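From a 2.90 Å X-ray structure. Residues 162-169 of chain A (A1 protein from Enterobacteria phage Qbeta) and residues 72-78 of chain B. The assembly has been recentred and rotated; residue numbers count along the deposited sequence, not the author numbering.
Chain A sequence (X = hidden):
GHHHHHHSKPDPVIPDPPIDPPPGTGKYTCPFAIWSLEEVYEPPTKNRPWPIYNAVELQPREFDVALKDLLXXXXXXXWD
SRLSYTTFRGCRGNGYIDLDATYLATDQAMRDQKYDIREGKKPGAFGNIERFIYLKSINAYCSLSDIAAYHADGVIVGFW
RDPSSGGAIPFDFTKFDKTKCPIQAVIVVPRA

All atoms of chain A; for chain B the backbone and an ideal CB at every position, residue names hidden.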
# COMPACT_ATOMS: atom_id res chain seq x y z
N ASP A 162 6.20 2.64 -7.48
CA ASP A 162 7.50 2.62 -6.80
C ASP A 162 7.48 1.40 -5.87
O ASP A 162 6.59 1.30 -5.02
CB ASP A 162 7.71 3.90 -5.98
CG ASP A 162 9.17 4.13 -5.60
OD1 ASP A 162 10.01 3.29 -5.93
OD2 ASP A 162 9.50 5.16 -4.98
N PRO A 163 8.45 0.46 -6.04
CA PRO A 163 8.50 -0.76 -5.21
C PRO A 163 8.87 -0.59 -3.72
O PRO A 163 8.62 -1.50 -2.92
CB PRO A 163 9.53 -1.63 -5.93
CG PRO A 163 10.41 -0.66 -6.62
CD PRO A 163 9.49 0.45 -7.09
N SER A 164 9.42 0.56 -3.33
CA SER A 164 9.69 0.84 -1.91
C SER A 164 8.48 0.56 -1.00
O SER A 164 7.34 0.92 -1.33
CB SER A 164 10.16 2.27 -1.69
OG SER A 164 11.18 2.61 -2.62
N SER A 165 8.77 -0.11 0.12
CA SER A 165 7.81 -0.34 1.22
C SER A 165 6.63 -1.23 0.84
O SER A 165 5.48 -0.94 1.16
CB SER A 165 7.32 1.00 1.82
OG SER A 165 8.40 1.86 2.20
N GLY A 166 6.93 -2.33 0.15
CA GLY A 166 5.89 -3.27 -0.29
C GLY A 166 4.77 -2.59 -1.08
O GLY A 166 3.60 -2.96 -0.95
N GLY A 167 5.15 -1.60 -1.89
CA GLY A 167 4.20 -0.76 -2.63
C GLY A 167 3.39 0.23 -1.77
O GLY A 167 2.32 0.69 -2.23
N ALA A 168 3.87 0.54 -0.55
CA ALA A 168 3.20 1.51 0.36
C ALA A 168 3.33 2.97 -0.09
O ALA A 168 4.42 3.42 -0.49
CB ALA A 168 3.66 1.35 1.80
N ILE A 169 2.22 3.70 0.01
CA ILE A 169 2.02 4.98 -0.66
C ILE A 169 2.32 6.14 0.29
O ILE A 169 1.69 6.25 1.33
CB ILE A 169 0.55 5.04 -1.22
CG1 ILE A 169 0.39 4.05 -2.39
CG2 ILE A 169 0.20 6.44 -1.70
CD1 ILE A 169 -0.94 3.34 -2.47
N UNK B 72 7.13 -11.38 -4.48
CA UNK B 72 6.75 -10.51 -5.58
C UNK B 72 7.93 -9.60 -5.74
O UNK B 72 9.02 -9.94 -5.31
CB UNK B 72 5.45 -9.75 -5.33
N UNK B 73 7.74 -8.43 -6.32
CA UNK B 73 8.91 -7.58 -6.52
C UNK B 73 8.84 -6.18 -5.88
O UNK B 73 9.50 -5.24 -6.34
CB UNK B 73 9.14 -7.42 -8.02
N UNK B 74 8.05 -6.06 -4.81
CA UNK B 74 8.11 -4.86 -3.96
C UNK B 74 9.24 -5.08 -2.95
O UNK B 74 9.43 -6.19 -2.49
CB UNK B 74 6.78 -4.60 -3.26
N UNK B 75 10.01 -4.04 -2.61
CA UNK B 75 11.06 -4.19 -1.60
C UNK B 75 10.44 -4.51 -0.23
O UNK B 75 9.32 -4.09 0.05
CB UNK B 75 11.91 -2.92 -1.52
N UNK B 76 11.14 -5.25 0.63
CA UNK B 76 10.66 -5.47 2.00
C UNK B 76 10.87 -4.20 2.83
O UNK B 76 11.78 -3.43 2.56
CB UNK B 76 11.38 -6.66 2.64
N UNK B 77 10.04 -3.99 3.84
CA UNK B 77 10.25 -2.85 4.71
C UNK B 77 11.62 -2.97 5.39
O UNK B 77 12.36 -1.98 5.45
CB UNK B 77 9.13 -2.75 5.75
N UNK B 78 11.97 -4.18 5.84
CA UNK B 78 13.28 -4.50 6.44
C UNK B 78 13.53 -3.64 7.66
O UNK B 78 14.65 -3.13 7.91
CB UNK B 78 14.41 -4.30 5.43

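Chain A meets the segment with a loop that closes in a type I' beta turn from S165(A) to A168(A), held by a hydrogen bond from A168(A) N to S165(A) O (2.8 Å). Neither stretch forms a regular helix or strand, and the two hydrogen bonds between them are both made by backbone atoms, so they leave the choice of side chain largely to shape and direction.

Position 72 lies out of reach of chain A. Its phi/psi of 179/-157 is an extended conformation that glycine adopts readily, but chain A places no demand on it. The residue is G72(B).

At position 73 the CA-to-CB bond points sideways, and nothing of chain A lies within 5.5 Å of the ideal CB. Many polar or small residues would serve. The deposited N73(B) has chi1 in the p well; the end of the side chain turns nearer, yet N73(B) ND2 is still 5.9 Å from P163(A) CB. The closer contact is made by its backbone, with N73(B) O 3.6 Å from P163(A) CB.

Position 74 is far more constrained. Its CB sits 3.4 Å from G166(A) CA, a tight approach that favours a compact side chain, and also faces P163(A) O and G167(A) N. A small or beta-branched residue, such as alanine, serine, threonine or valine, would suit this space. The residue is T74(B), with chi1 at 58° (p). Its OG1 comes within 3.3 Å of G166(A) CA, and its CG2 packs 3.6 Å from G167(A) N. The hydroxyl finds its hydrogen-bonding partner elsewhere in the structure.

Position 75 is anchored through its backbone: its N donates to P163(A) O at 2.9 Å, and its O accepts from G166(A) N at 3.0 Å. Both bonds use backbone atoms, so they ask little of the side chain beyond a free N-H, which excludes proline. The CB points sideways, 3.8 Å from P163(A) O and near S164(A), with room beyond it, so a long flexible residue, polar or charged, would fit as well as a shorter one. K75(B) occupies the site. Its aliphatic chain passes S164(A), with CE 4.4 Å from S164(A) OG, while its end leads away from chain A and its amino group makes no salt bridge with this stretch.

Position 76 directs its CB away from chain A, so the visible stretch does not select among side chains. It is W76(B), whose NE1 is hydrogen-bonded elsewhere.

The CB of position 77 points sideways and is 5.3 Å from S165(A) CA, too far for a short side chain to fill the space beside S165(A) and A168(A). A long residue that can fold back, such as arginine, lysine, glutamine or methionine, could do so. R77(B) curls back through chi2 and chi3, both p. Its NE lies 3.4 Å from S165(A) CB and its NH2 3.7 Å from A168(A) CB, while S165(A) OG sits over one face of the guanidinium.

Position 78 lies beyond chain A's reach; its positive phi of 60° would favour glycine, asparagine or aspartate. It is D78(B).

Chain B, residues 72-78: GNTKWRD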
# COMPACT_ATOMS: atom_id res chain seq x y z
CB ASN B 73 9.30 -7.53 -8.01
CG ASN B 73 8.24 -6.85 -8.86
OD1 ASN B 73 7.03 -7.09 -8.67
ND2 ASN B 73 8.68 -5.98 -9.77
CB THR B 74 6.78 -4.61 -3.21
OG1 THR B 74 6.45 -5.74 -2.42
CG2 THR B 74 5.64 -4.34 -4.15
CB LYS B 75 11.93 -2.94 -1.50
CG LYS B 75 12.78 -2.65 -2.76
CD LYS B 75 14.17 -2.05 -2.39
CE LYS B 75 14.10 -0.59 -1.85
NZ LYS B 75 15.47 -0.00 -1.61
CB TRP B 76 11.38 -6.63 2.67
CG TRP B 76 11.16 -7.90 1.98
CD1 TRP B 76 11.97 -8.48 1.05
CD2 TRP B 76 10.04 -8.78 2.14
NE1 TRP B 76 11.42 -9.66 0.61
CE2 TRP B 76 10.23 -9.87 1.26
CE3 TRP B 76 8.88 -8.74 2.94
CZ2 TRP B 76 9.30 -10.92 1.16
CZ3 TRP B 76 7.97 -9.78 2.84
CH2 TRP B 76 8.18 -10.86 1.95
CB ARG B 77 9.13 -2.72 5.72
CG ARG B 77 9.12 -1.38 6.41
CD ARG B 77 8.85 -0.21 5.46
NE ARG B 77 7.44 -0.14 5.01
CZ ARG B 77 6.51 0.68 5.52
NH1 ARG B 77 6.79 1.50 6.54
NH2 ARG B 77 5.27 0.68 5.02
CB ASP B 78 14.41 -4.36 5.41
CG ASP B 78 15.71 -5.03 5.86
OD1 ASP B 78 15.66 -5.93 6.74
OD2 ASP B 78 16.78 -4.65 5.31
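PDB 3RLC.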